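Local coordinates for protein methanogen homoaconitase large subunit (PDB 4KP2) that forms the large component of a [4Fe-4S] hydro-lyase that reversibly converts (R)-homocitrate to cis-homoaconitate and on to homoisocitrate, at residues Glu292-Ala296 with Pro424-Ala428; Val181-Val187 with Asp287-Glu293; Val310-Ile315 with Gly434-Lys439. All blocks are in the same frame, centred on the assembly; numbering follows the deposited sequence.

Overall arrangement
Strand 167-180 leads into residues 181-187, the first half of interaction 2, which closes about 100 residues later on 287-293, the segment that follows the parallel neighbour strand 282-286. Interaction 1 starts where interaction 2 ends, the two sharing Glu292 and Glu293, and runs on to the start of helix 424-433. Interaction 3 crosses interaction 1: its 310-315 segment falls inside that long loop, while 434-439 lies beyond it at the C-terminal end of the model. Interactions 2 and 3 are in series. Together they join the sheet containing 167-180 to the parallel sheet of 317-320 and 418-421, with Glu293 touching residues of all three contacts.

Interaction 1 of 3, residues Glu292-Ala296 with Pro424-Ala428; sequences EEQVA and PKIAA
Glu293 and Lys425 meet with their side chains crossed at about a right angle, and beside them Ile426 puts CD1 against Glu293 and Val295. Lys425 leaves the first turn of helix 424-433 with CG anti to its backbone N (chi1 171°) and stays extended to its end, which carries its ammonium out to the carboxylate. Lys425 NZ lies 2.9 Å from Glu293 OE2, a distance that supports a salt bridge and a hydrogen bond at once; the approach is from above the carboxylate plane, 44° out of it. The methylene next to the ammonium follows the same oxygen, Lys425 CE standing 3.3 Å from Glu293 OE2. Glu293 turns to this partner through a bend at chi2 (147°). The partner of its OE1 is Asn438 ND2 near the C terminus, although the modelled distance of that pair is too short to be trusted. Lys425 NZ has a second, weak hydrogen bond to Asn186 O.

The apolar half of the contact is carried by one methyl. Ile426 CD1 sits 3.7 Å from Glu293 CB and 4.0 Å from Val295 CG2. It thus bridges Glu293 and Val295, whose CB atoms point toward the helix, and passes by Gln294 between them, whose CB points away. Helix 189-200 adds to the surroundings, Asp191 touching both Glu293 and Ile426.

Glu293 is buried, whereas Lys425 keeps part of its surface open to solvent, so the charged pair is enclosed mainly from the glutamate's side. The ammonium close to OE2 would probably favour the ionised form of Glu293.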
ATOM      1  N   GLU A 292      24.059  22.721 -10.987  1.00 68.50           N
ATOM      2  CA  GLU A 292      22.854  22.794 -10.171  1.00 68.01           C
ATOM      3  C   GLU A 292      22.190  21.426 -10.094  1.00 66.12           C
ATOM      4  O   GLU A 292      22.575  20.498 -10.806  1.00 64.51           O
ATOM      5  CB  GLU A 292      21.866  23.808 -10.751  1.00 68.75           C
ATOM      6  CG  GLU A 292      22.389  25.232 -10.820  1.00 72.08           C
ATOM      7  CD  GLU A 292      21.316  26.223 -11.236  1.00 74.85           C
ATOM      8  OE1 GLU A 292      21.390  26.741 -12.370  1.00 74.12           O
ATOM      9  OE2 GLU A 292      20.399  26.481 -10.429  1.00 73.46           O
ATOM     10  N   GLU A 293      21.191  21.305  -9.227  1.00 59.14           N
ATOM     11  CA  GLU A 293      20.417  20.075  -9.125  1.00 62.24           C
ATOM     12  C   GLU A 293      19.497  19.922 -10.332  1.00 58.91           C
ATOM     13  O   GLU A 293      19.121  20.909 -10.965  1.00 55.47           O
ATOM     14  CB  GLU A 293      19.630  20.041  -7.815  1.00 60.77           C
ATOM     15  CG  GLU A 293      20.468  19.628  -6.615  1.00 60.00           C
ATOM     16  CD  GLU A 293      20.026  20.301  -5.334  1.00 66.71           C
ATOM     17  OE1 GLU A 293      20.252  21.521  -5.200  1.00 64.84           O
ATOM     18  OE2 GLU A 293      19.455  19.612  -4.463  1.00 68.49           O
ATOM     19  N   GLN A 294      19.134  18.684 -10.648  1.00 56.07           N
ATOM     20  CA  GLN A 294      18.460  18.393 -11.909  1.00 54.77           C
ATOM     21  C   GLN A 294      17.033  17.862 -11.746  1.00 61.58           C
ATOM     22  O   GLN A 294      16.791  16.920 -10.991  1.00 61.87           O
ATOM     23  CB  GLN A 294      19.296  17.405 -12.727  1.00 62.24           C
ATOM     24  CG  GLN A 294      20.747  17.827 -12.917  1.00 56.63           C
ATOM     25  CD  GLN A 294      20.892  19.104 -13.722  1.00 58.95           C
ATOM     26  OE1 GLN A 294      20.702  19.112 -14.940  1.00 52.55           O
ATOM     27  NE2 GLN A 294      21.232  20.194 -13.045  1.00 59.74           N
ATOM     28  N   VAL A 295      16.098  18.480 -12.463  1.00 56.48           N
ATOM     29  CA  VAL A 295      14.711  18.027 -12.511  1.00 57.65           C
ATOM     30  C   VAL A 295      14.223  17.874 -13.955  1.00 64.60           C
ATOM     31  O   VAL A 295      14.163  18.851 -14.703  1.00 64.81           O
ATOM     32  CB  VAL A 295      13.774  19.002 -11.777  1.00 60.23           C
ATOM     33  CG1 VAL A 295      12.318  18.608 -11.994  1.00 54.42           C
ATOM     34  CG2 VAL A 295      14.109  19.048 -10.294  1.00 60.10           C
ATOM     35  N   ALA A 296      13.869  16.650 -14.338  1.00 60.69           N
ATOM     36  CA  ALA A 296      13.416  16.373 -15.699  1.00 54.25           C
ATOM     37  C   ALA A 296      11.954  16.759 -15.913  1.00 54.53           C
ATOM     38  O   ALA A 296      11.086  16.400 -15.119  1.00 52.54           O
ATOM     39  CB  ALA A 296      13.634  14.908 -16.045  1.00 53.29           C
ATOM     40  N   PRO A 424      15.331  12.201  -4.391  1.00 50.09           N
ATOM     41  CA  PRO A 424      14.542  12.074  -3.160  1.00 50.42           C
ATOM     42  C   PRO A 424      14.620  13.332  -2.302  1.00 51.63           C
ATOM     43  O   PRO A 424      13.647  13.681  -1.633  1.00 53.74           O
ATOM     44  CB  PRO A 424      15.220  10.914  -2.434  1.00 52.20           C
ATOM     45  CG  PRO A 424      15.795  10.090  -3.516  1.00 50.55           C
ATOM     46  CD  PRO A 424      16.235  11.052  -4.581  1.00 49.70           C
ATOM     47  N   LYS A 425      15.774  13.994  -2.324  1.00 54.85           N
ATOM     48  CA  LYS A 425      15.959  15.249  -1.609  1.00 57.67           C
ATOM     49  C   LYS A 425      14.963  16.299  -2.088  1.00 54.73           C
ATOM     50  O   LYS A 425      14.189  16.838  -1.297  1.00 53.27           O
ATOM     51  CB  LYS A 425      17.384  15.762  -1.806  1.00 56.32           C
ATOM     52  CG  LYS A 425      17.615  17.166  -1.279  1.00 60.09           C
ATOM     53  CD  LYS A 425      18.982  17.680  -1.700  1.00 61.98           C
ATOM     54  CE  LYS A 425      19.197  19.117  -1.259  1.00 64.41           C
ATOM     55  NZ  LYS A 425      20.478  19.667  -1.784  1.00 59.51           N
ATOM     56  N   ILE A 426      14.988  16.577  -3.388  1.00 55.85           N
ATOM     57  CA  ILE A 426      14.091  17.558  -3.986  1.00 57.75           C
ATOM     58  C   ILE A 426      12.636  17.107  -3.886  1.00 56.78           C
ATOM     59  O   ILE A 426      11.735  17.923  -3.685  1.00 56.54           O
ATOM     60  CB  ILE A 426      14.455  17.814  -5.463  1.00 52.68           C
ATOM     61  CG1 ILE A 426      15.925  18.218  -5.585  1.00 59.91           C
ATOM     62  CG2 ILE A 426      13.562  18.888  -6.065  1.00 46.14           C
ATOM     63  CD1 ILE A 426      16.364  18.501  -7.003  1.00 59.86           C
ATOM     64  N   ALA A 427      12.417  15.803  -4.017  1.00 55.27           N
ATOM     65  CA  ALA A 427      11.075  15.237  -3.931  1.00 52.98           C
ATOM     66  C   ALA A 427      10.460  15.475  -2.557  1.00 55.26           C
ATOM     67  O   ALA A 427       9.281  15.809  -2.442  1.00 58.20           O
ATOM     68  CB  ALA A 427      11.106  13.750  -4.249  1.00 50.93           C
ATOM     69  N   ALA A 428      11.267  15.306  -1.517  1.00 52.01           N
ATOM     70  CA  ALA A 428      10.805  15.513  -0.150  1.00 56.28           C
ATOM     71  C   ALA A 428      10.516  16.986   0.119  1.00 60.30           C
ATOM     72  O   ALA A 428       9.484  17.329   0.692  1.00 58.16           O
ATOM     73  CB  ALA A 428      11.828  14.983   0.843  1.00 50.48           C
TER

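Interaction 2 of 3, residues Val181-Val187 with Asp287-Glu293; sequences VGKNENV and DITDMEE
The side-chain amide of Asn184 is directed at the backbone of residues 288-291. Asn184 ND2 donates to Ile288 O at 3.0 Å, almost in line with the carbonyl bond, and the acceptor lies in the amide plane, only 10° out of it. The same nitrogen, Asn184 ND2, makes a weak bond to Met291 O at 3.1 Å, the N-H pointing poorly at 123°. At the other end of the amide, Asn184 OD1 accepts from Asn186 N, 2.9 Å away, which closes an Asx turn. A chi1 of -163° swings CG away from the backbone nitrogen, sending ND2 across to the facing chain while OD1 folds back over its own.

Next to the amide the contact turns apolar. Val187 CG1 comes within 3.9 Å of Met291 CE, the two side chains crossing at about a right angle and Met291 bending at chi3 to bring its methyl there. Val187 CG1 also lies 3.9 Å from Glu293 CG. Ile288 sends its two branches different ways: CD1 reaches Val187 CG2, and Ile288 CG2 presses against the backbone, 3.2 Å from Val181 O. Gly182 C packs on that methyl too, 3.5 Å from Ile288 CG2.

A water bridges the beginning of the contact, accepting from Ile288 N and donating to Val181 O, and it also bonds Thr289 OG1. Thr289 CA closes on Lys183 O at 3.3 Å in a CH-O contact.

Chemically, then, two irregular loops that follow neighbouring parallel strands are joined by one good and one weak ND2 bond, a water and a small apolar patch, in place of regular backbone pairing, while OD1 braces its own loop through the Asx turn.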
ATOM      1  N   VAL A 181      33.870  13.376 -13.781  1.00 63.61           N
ATOM      2  CA  VAL A 181      34.901  13.925 -12.908  1.00 61.11           C
ATOM      3  C   VAL A 181      34.455  15.232 -12.265  1.00 63.58           C
ATOM      4  O   VAL A 181      33.491  15.854 -12.709  1.00 66.66           O
ATOM      5  CB  VAL A 181      36.215  14.168 -13.673  1.00 69.29           C
ATOM      6  CG1 VAL A 181      36.793  12.849 -14.169  1.00 63.65           C
ATOM      7  CG2 VAL A 181      35.983  15.127 -14.827  1.00 66.40           C
ATOM      8  N   GLY A 182      35.165  15.645 -11.220  1.00 68.20           N
ATOM      9  CA  GLY A 182      34.833  16.858 -10.496  1.00 65.51           C
ATOM     10  C   GLY A 182      34.324  16.552  -9.101  1.00 68.96           C
ATOM     11  O   GLY A 182      34.328  15.397  -8.674  1.00 62.53           O
ATOM     12  N   LYS A 183      33.884  17.584  -8.388  1.00 69.30           N
ATOM     13  CA  LYS A 183      33.370  17.402  -7.032  1.00 72.46           C
ATOM     14  C   LYS A 183      32.185  18.305  -6.702  1.00 81.36           C
ATOM     15  O   LYS A 183      32.209  19.509  -6.961  1.00 82.95           O
ATOM     16  CB  LYS A 183      34.485  17.592  -5.997  1.00 71.57           C
ATOM     17  CG  LYS A 183      35.352  16.361  -5.801  1.00 78.38           C
ATOM     18  CD  LYS A 183      34.528  15.193  -5.282  1.00 76.57           C
ATOM     19  CE  LYS A 183      35.219  13.866  -5.547  1.00 75.83           C
ATOM     20  NZ  LYS A 183      35.343  13.600  -7.008  1.00 65.52           N
ATOM     21  N   ASN A 184      31.149  17.705  -6.125  1.00 80.49           N
ATOM     22  CA  ASN A 184      29.961  18.433  -5.707  1.00 75.19           C
ATOM     23  C   ASN A 184      29.218  17.656  -4.627  1.00 74.37           C
ATOM     24  O   ASN A 184      28.860  16.494  -4.824  1.00 80.76           O
ATOM     25  CB  ASN A 184      29.039  18.688  -6.900  1.00 73.59           C
ATOM     26  CG  ASN A 184      28.006  19.767  -6.622  1.00 74.06           C
ATOM     27  OD1 ASN A 184      27.635  20.011  -5.473  1.00 69.24           O
ATOM     28  ND2 ASN A 184      27.535  20.416  -7.679  1.00 75.46           N
ATOM     29  N   GLU A 185      28.987  18.300  -3.490  1.00 75.40           N
ATOM     30  CA  GLU A 185      28.346  17.637  -2.363  1.00 76.47           C
ATOM     31  C   GLU A 185      26.932  18.150  -2.115  1.00 68.40           C
ATOM     32  O   GLU A 185      26.386  17.988  -1.023  1.00 67.99           O
ATOM     33  CB  GLU A 185      29.200  17.787  -1.104  1.00 76.12           C
ATOM     34  CG  GLU A 185      30.547  17.091  -1.202  1.00 78.04           C
ATOM     35  CD  GLU A 185      31.416  17.318   0.016  1.00 84.24           C
ATOM     36  OE1 GLU A 185      31.443  18.459   0.524  1.00 79.86           O
ATOM     37  OE2 GLU A 185      32.069  16.353   0.470  1.00 81.86           O
ATOM     38  N   ASN A 186      26.340  18.767  -3.133  1.00 66.63           N
ATOM     39  CA  ASN A 186      24.967  19.244  -3.034  1.00 67.49           C
ATOM     40  C   ASN A 186      24.038  18.506  -3.990  1.00 66.13           C
ATOM     41  O   ASN A 186      22.816  18.576  -3.861  1.00 61.48           O
ATOM     42  CB  ASN A 186      24.896  20.750  -3.285  1.00 66.12           C
ATOM     43  CG  ASN A 186      25.509  21.557  -2.157  1.00 71.63           C
ATOM     44  OD1 ASN A 186      26.374  21.071  -1.428  1.00 69.00           O
ATOM     45  ND2 ASN A 186      25.057  22.796  -2.004  1.00 79.30           N
ATOM     46  N   VAL A 187      24.626  17.798  -4.947  1.00 63.52           N
ATOM     47  CA  VAL A 187      23.852  17.018  -5.902  1.00 63.34           C
ATOM     48  C   VAL A 187      23.944  15.530  -5.589  1.00 63.05           C
ATOM     49  O   VAL A 187      24.818  15.096  -4.838  1.00 57.59           O
ATOM     50  CB  VAL A 187      24.323  17.265  -7.344  1.00 59.47           C
ATOM     51  CG1 VAL A 187      24.109  18.719  -7.726  1.00 58.39           C
ATOM     52  CG2 VAL A 187      25.785  16.876  -7.496  1.00 62.75           C
ATOM     53  N   ASP A 287      31.012  17.713 -16.538  1.00 75.60           N
ATOM     54  CA  ASP A 287      31.359  18.609 -15.444  1.00 77.98           C
ATOM     55  C   ASP A 287      30.300  18.507 -14.353  1.00 76.27           C
ATOM     56  O   ASP A 287      29.113  18.367 -14.643  1.00 83.55           O
ATOM     57  CB  ASP A 287      31.467  20.050 -15.944  1.00 88.78           C
ATOM     58  CG  ASP A 287      30.219  20.507 -16.678  1.00 98.13           C
ATOM     59  OD1 ASP A 287      29.516  19.646 -17.250  1.00 92.40           O
ATOM     60  OD2 ASP A 287      29.944  21.725 -16.686  1.00 95.70           O
ATOM     61  N   ILE A 288      30.732  18.580 -13.099  1.00 70.46           N
ATOM     62  CA  ILE A 288      29.822  18.399 -11.975  1.00 71.90           C
ATOM     63  C   ILE A 288      30.099  19.405 -10.859  1.00 78.72           C
ATOM     64  O   ILE A 288      29.276  19.592  -9.963  1.00 75.67           O
ATOM     65  CB  ILE A 288      29.925  16.964 -11.411  1.00 70.08           C
ATOM     66  CG1 ILE A 288      28.706  16.621 -10.555  1.00 81.37           C
ATOM     67  CG2 ILE A 288      31.211  16.786 -10.622  1.00 72.07           C
ATOM     68  CD1 ILE A 288      28.858  15.335  -9.781  1.00 69.89           C
ATOM     69  N   THR A 289      31.256  20.057 -10.928  1.00 79.92           N
ATOM     70  CA  THR A 289      31.702  20.963  -9.871  1.00 74.36           C
ATOM     71  C   THR A 289      30.707  22.084  -9.586  1.00 70.25           C
ATOM     72  O   THR A 289      30.216  22.216  -8.465  1.00 73.04           O
ATOM     73  CB  THR A 289      33.072  21.582 -10.204  1.00 75.71           C
ATOM     74  OG1 THR A 289      34.035  20.539 -10.400  1.00 66.73           O
ATOM     75  CG2 THR A 289      33.534  22.488  -9.074  1.00 68.54           C
ATOM     76  N   ASP A 290      30.412  22.887 -10.603  1.00 70.25           N
ATOM     77  CA  ASP A 290      29.481  23.999 -10.448  1.00 78.43           C
ATOM     78  C   ASP A 290      28.152  23.709 -11.139  1.00 79.31           C
ATOM     79  O   ASP A 290      27.636  24.540 -11.888  1.00 74.65           O
ATOM     80  CB  ASP A 290      30.092  25.288 -10.999  1.00 72.24           C
ATOM     81  CG  ASP A 290      31.405  25.643 -10.330  1.00 77.58           C
ATOM     82  OD1 ASP A 290      31.594  25.277  -9.151  1.00 74.08           O
ATOM     83  OD2 ASP A 290      32.250  26.289 -10.985  1.00 79.74           O
ATOM     84  N   MET A 291      27.601  22.529 -10.877  1.00 81.43           N
ATOM     85  CA  MET A 291      26.350  22.110 -11.494  1.00 75.95           C
ATOM     86  C   MET A 291      25.192  22.214 -10.511  1.00 74.70           C
ATOM     87  O   MET A 291      25.321  21.843  -9.344  1.00 69.22           O
ATOM     88  CB  MET A 291      26.468  20.673 -12.005  1.00 71.27           C
ATOM     89  CG  MET A 291      25.222  20.156 -12.704  1.00 69.66           C
ATOM     90  SD  MET A 291      25.286  18.383 -13.012  1.00 79.35           S
ATOM     91  CE  MET A 291      25.306  17.750 -11.335  1.00 69.61           C
ATOM     92  N   GLU A 292      24.059  22.721 -10.987  1.00 68.50           N
ATOM     93  CA  GLU A 292      22.854  22.794 -10.171  1.00 68.01           C
ATOM     94  C   GLU A 292      22.190  21.426 -10.094  1.00 66.12           C
ATOM     95  O   GLU A 292      22.575  20.498 -10.806  1.00 64.51           O
ATOM     96  CB  GLU A 292      21.866  23.808 -10.751  1.00 68.75           C
ATOM     97  CG  GLU A 292      22.389  25.232 -10.820  1.00 72.08           C
ATOM     98  CD  GLU A 292      21.316  26.223 -11.236  1.00 74.85           C
ATOM     99  OE1 GLU A 292      21.390  26.741 -12.370  1.00 74.12           O
ATOM    100  OE2 GLU A 292      20.399  26.481 -10.429  1.00 73.46           O
ATOM    101  N   GLU A 293      21.191  21.305  -9.227  1.00 59.14           N
ATOM    102  CA  GLU A 293      20.417  20.075  -9.125  1.00 62.24           C
ATOM    103  C   GLU A 293      19.497  19.922 -10.332  1.00 58.91           C
ATOM    104  O   GLU A 293      19.121  20.909 -10.965  1.00 55.47           O
ATOM    105  CB  GLU A 293      19.630  20.041  -7.815  1.00 60.77           C
ATOM    106  CG  GLU A 293      20.468  19.628  -6.615  1.00 60.00           C
ATOM    107  CD  GLU A 293      20.026  20.301  -5.334  1.00 66.71           C
ATOM    108  OE1 GLU A 293      20.252  21.521  -5.200  1.00 64.84           O
ATOM    109  OE2 GLU A 293      19.455  19.612  -4.463  1.00 68.49           O
TER
HETATM  110  O   HOH W   1      33.625  19.104 -12.839  1.00 59.78           O

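Interaction 3 of 3, residues Val310-Ile315 with Gly434-Lys439; sequences VEGTEI and GYITNK
Ile436 faces the 310-315 segment, and both of its backbone polar atoms are used across the contact: Ile436 N donates to Thr313 O at 2.9 Å, and Ile436 O accepts from Gly312 N at 3.0 Å, in the carbonyl plane. Its side chain divides among three neighbours. Ile436 CD1 lies 3.7 Å from Thr313 CB, the two side chains running side by side in the same direction; CG1 meets Ile315 CG2, also at 3.7 Å; and CG2 reaches Val310 CG2 at 4.0 Å.

Farther along, Thr437 OG1 donates to Glu311 OE2 at 3.2 Å, from above the carboxylate plane. The Glu311 chain is stretched out from its first torsion onward (chi1 -175°), which brings the carboxylate there. Thr437 OG1 is in turn the acceptor of Lys439 N in an ST turn, so the hydroxyl both donates to Glu311 and accepts from the backbone. Tyr435 lays its CD2 3.5 Å from Gly312 CA, while Thr437 CG2 lies over one ring face, displaced toward the rim; the phenol OH bonds Lys433.

The local backbone gives the context. Val310 to Thr313 form a type II turn with Gly312 at its third position, where phi is 119°, and Thr313 OG1 donates to Val310 O. Gly434, also with positive phi, ends the preceding helix. In the outer shell, Tyr420 of strand 418-421 touches both Thr313 and Ile436.

Glu314 and Tyr435 form a single antiparallel bridge, a non-hydrogen-bonded pair flanked by the Ile436 N bond and a weak one from Ile315 N to Gly434 O. This single bridge ties the type II turn before strand 317-320 to the residues after helix 424-433, in the three-layer alpha-beta-alpha fold.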
ATOM      1  N   VAL A 310      12.861  25.601 -13.108  1.00 59.90           N
ATOM      2  CA  VAL A 310      11.554  24.988 -12.891  1.00 60.01           C
ATOM      3  C   VAL A 310      11.046  25.216 -11.472  1.00 55.92           C
ATOM      4  O   VAL A 310      10.030  24.648 -11.071  1.00 55.59           O
ATOM      5  CB  VAL A 310      11.579  23.474 -13.179  1.00 57.22           C
ATOM      6  CG1 VAL A 310      11.897  23.217 -14.644  1.00 50.77           C
ATOM      7  CG2 VAL A 310      12.583  22.777 -12.274  1.00 59.18           C
ATOM      8  N   GLU A 311      11.753  26.049 -10.718  1.00 57.73           N
ATOM      9  CA  GLU A 311      11.360  26.337  -9.345  1.00 56.45           C
ATOM     10  C   GLU A 311      10.086  27.174  -9.293  1.00 56.50           C
ATOM     11  O   GLU A 311      10.037  28.286  -9.819  1.00 56.24           O
ATOM     12  CB  GLU A 311      12.488  27.044  -8.595  1.00 56.95           C
ATOM     13  CG  GLU A 311      12.190  27.277  -7.127  1.00 52.73           C
ATOM     14  CD  GLU A 311      13.395  27.782  -6.364  1.00 63.33           C
ATOM     15  OE1 GLU A 311      14.460  27.961  -6.988  1.00 72.87           O
ATOM     16  OE2 GLU A 311      13.275  27.996  -5.139  1.00 64.38           O
ATOM     17  N   GLY A 312       9.056  26.626  -8.656  1.00 57.68           N
ATOM     18  CA  GLY A 312       7.777  27.303  -8.547  1.00 61.42           C
ATOM     19  C   GLY A 312       6.664  26.503  -9.194  1.00 58.69           C
ATOM     20  O   GLY A 312       5.489  26.863  -9.103  1.00 53.14           O
ATOM     21  N   THR A 313       7.041  25.410  -9.850  1.00 56.87           N
ATOM     22  CA  THR A 313       6.082  24.550 -10.531  1.00 59.64           C
ATOM     23  C   THR A 313       5.182  23.830  -9.533  1.00 59.36           C
ATOM     24  O   THR A 313       5.661  23.104  -8.662  1.00 57.23           O
ATOM     25  CB  THR A 313       6.790  23.506 -11.413  1.00 54.92           C
ATOM     26  OG1 THR A 313       7.656  24.170 -12.343  1.00 57.51           O
ATOM     27  CG2 THR A 313       5.773  22.674 -12.178  1.00 51.11           C
ATOM     28  N   GLU A 314       3.877  24.038  -9.668  1.00 60.55           N
ATOM     29  CA  GLU A 314       2.907  23.419  -8.774  1.00 64.63           C
ATOM     30  C   GLU A 314       2.827  21.912  -8.983  1.00 58.72           C
ATOM     31  O   GLU A 314       2.623  21.441 -10.102  1.00 58.40           O
ATOM     32  CB  GLU A 314       1.524  24.041  -8.973  1.00 65.64           C
ATOM     33  CG  GLU A 314       0.428  23.362  -8.170  1.00 75.78           C
ATOM     34  CD  GLU A 314      -0.957  23.849  -8.545  1.00 84.73           C
ATOM     35  OE1 GLU A 314      -1.055  24.805  -9.345  1.00 86.21           O
ATOM     36  OE2 GLU A 314      -1.946  23.276  -8.043  1.00 87.02           O
ATOM     37  N   ILE A 315       2.987  21.161  -7.899  1.00 57.10           N
ATOM     38  CA  ILE A 315       2.845  19.710  -7.945  1.00 62.24           C
ATOM     39  C   ILE A 315       1.661  19.247  -7.102  1.00 60.83           C
ATOM     40  O   ILE A 315       1.323  19.867  -6.094  1.00 63.87           O
ATOM     41  CB  ILE A 315       4.137  18.990  -7.497  1.00 58.44           C
ATOM     42  CG1 ILE A 315       4.718  19.644  -6.241  1.00 55.76           C
ATOM     43  CG2 ILE A 315       5.167  19.008  -8.611  1.00 56.68           C
ATOM     44  CD1 ILE A 315       4.249  19.021  -4.944  1.00 61.42           C
ATOM     45  N   GLY A 434       4.900  22.156  -1.442  1.00 62.34           N
ATOM     46  CA  GLY A 434       3.813  22.024  -2.396  1.00 54.82           C
ATOM     47  C   GLY A 434       4.180  22.392  -3.821  1.00 54.76           C
ATOM     48  O   GLY A 434       3.330  22.370  -4.712  1.00 55.71           O
ATOM     49  N   TYR A 435       5.444  22.734  -4.040  1.00 52.23           N
ATOM     50  CA  TYR A 435       5.915  23.060  -5.380  1.00 59.80           C
ATOM     51  C   TYR A 435       7.378  22.672  -5.553  1.00 54.59           C
ATOM     52  O   TYR A 435       8.118  22.565  -4.575  1.00 51.89           O
ATOM     53  CB  TYR A 435       5.711  24.547  -5.685  1.00 64.03           C
ATOM     54  CG  TYR A 435       6.537  25.483  -4.829  1.00 62.52           C
ATOM     55  CD1 TYR A 435       6.086  25.896  -3.580  1.00 56.87           C
ATOM     56  CD2 TYR A 435       7.762  25.964  -5.274  1.00 61.43           C
ATOM     57  CE1 TYR A 435       6.838  26.755  -2.798  1.00 56.81           C
ATOM     58  CE2 TYR A 435       8.517  26.822  -4.501  1.00 64.67           C
ATOM     59  CZ  TYR A 435       8.051  27.214  -3.264  1.00 66.11           C
ATOM     60  OH  TYR A 435       8.805  28.068  -2.493  1.00 66.11           O
ATOM     61  N   ILE A 436       7.786  22.459  -6.801  1.00 57.04           N
ATOM     62  CA  ILE A 436       9.161  22.078  -7.104  1.00 59.22           C
ATOM     63  C   ILE A 436      10.138  23.160  -6.662  1.00 54.83           C
ATOM     64  O   ILE A 436      10.181  24.246  -7.237  1.00 56.31           O
ATOM     65  CB  ILE A 436       9.356  21.810  -8.608  1.00 53.06           C
ATOM     66  CG1 ILE A 436       8.423  20.691  -9.074  1.00 50.94           C
ATOM     67  CG2 ILE A 436      10.805  21.455  -8.901  1.00 53.52           C
ATOM     68  CD1 ILE A 436       8.580  20.335 -10.536  1.00 53.44           C
ATOM     69  N   THR A 437      10.917  22.857  -5.632  1.00 55.60           N
ATOM     70  CA  THR A 437      11.875  23.813  -5.097  1.00 59.95           C
ATOM     71  C   THR A 437      13.124  23.111  -4.584  1.00 55.95           C
ATOM     72  O   THR A 437      13.230  21.886  -4.642  1.00 53.07           O
ATOM     73  CB  THR A 437      11.262  24.644  -3.958  1.00 60.76           C
ATOM     74  OG1 THR A 437      12.261  25.511  -3.405  1.00 64.30           O
ATOM     75  CG2 THR A 437      10.727  23.735  -2.867  1.00 53.43           C
ATOM     76  N   ASN A 438      14.066  23.896  -4.074  1.00 57.52           N
ATOM     77  CA  ASN A 438      15.331  23.354  -3.603  1.00 58.19           C
ATOM     78  C   ASN A 438      15.633  23.768  -2.168  1.00 61.66           C
ATOM     79  O   ASN A 438      16.497  23.187  -1.513  1.00 53.28           O
ATOM     80  CB  ASN A 438      16.465  23.796  -4.528  1.00 64.41           C
ATOM     81  CG  ASN A 438      17.691  22.922  -4.399  1.00 68.40           C
ATOM     82  OD1 ASN A 438      17.603  21.771  -3.972  1.00 71.50           O
ATOM     83  ND2 ASN A 438      18.845  23.462  -4.769  1.00 70.05           N
ATOM     84  N   LYS A 439      14.913  24.777  -1.686  1.00 61.69           N
ATOM     85  CA  LYS A 439      15.121  25.294  -0.339  1.00 67.40           C
ATOM     86  C   LYS A 439      13.924  25.004   0.562  1.00 58.80           C
ATOM     87  O   LYS A 439      14.081  24.739   1.753  1.00 51.51           O
ATOM     88  CB  LYS A 439      15.393  26.799  -0.385  1.00 73.69           C
ATOM     89  CG  LYS A 439      16.612  27.178  -1.210  1.00 64.98           C
ATOM     90  CD  LYS A 439      16.739  28.685  -1.357  1.00 76.76           C
ATOM     91  CE  LYS A 439      15.562  29.268  -2.122  1.00 77.50           C
ATOM     92  NZ  LYS A 439      15.704  30.737  -2.323  1.00 67.94           N
TER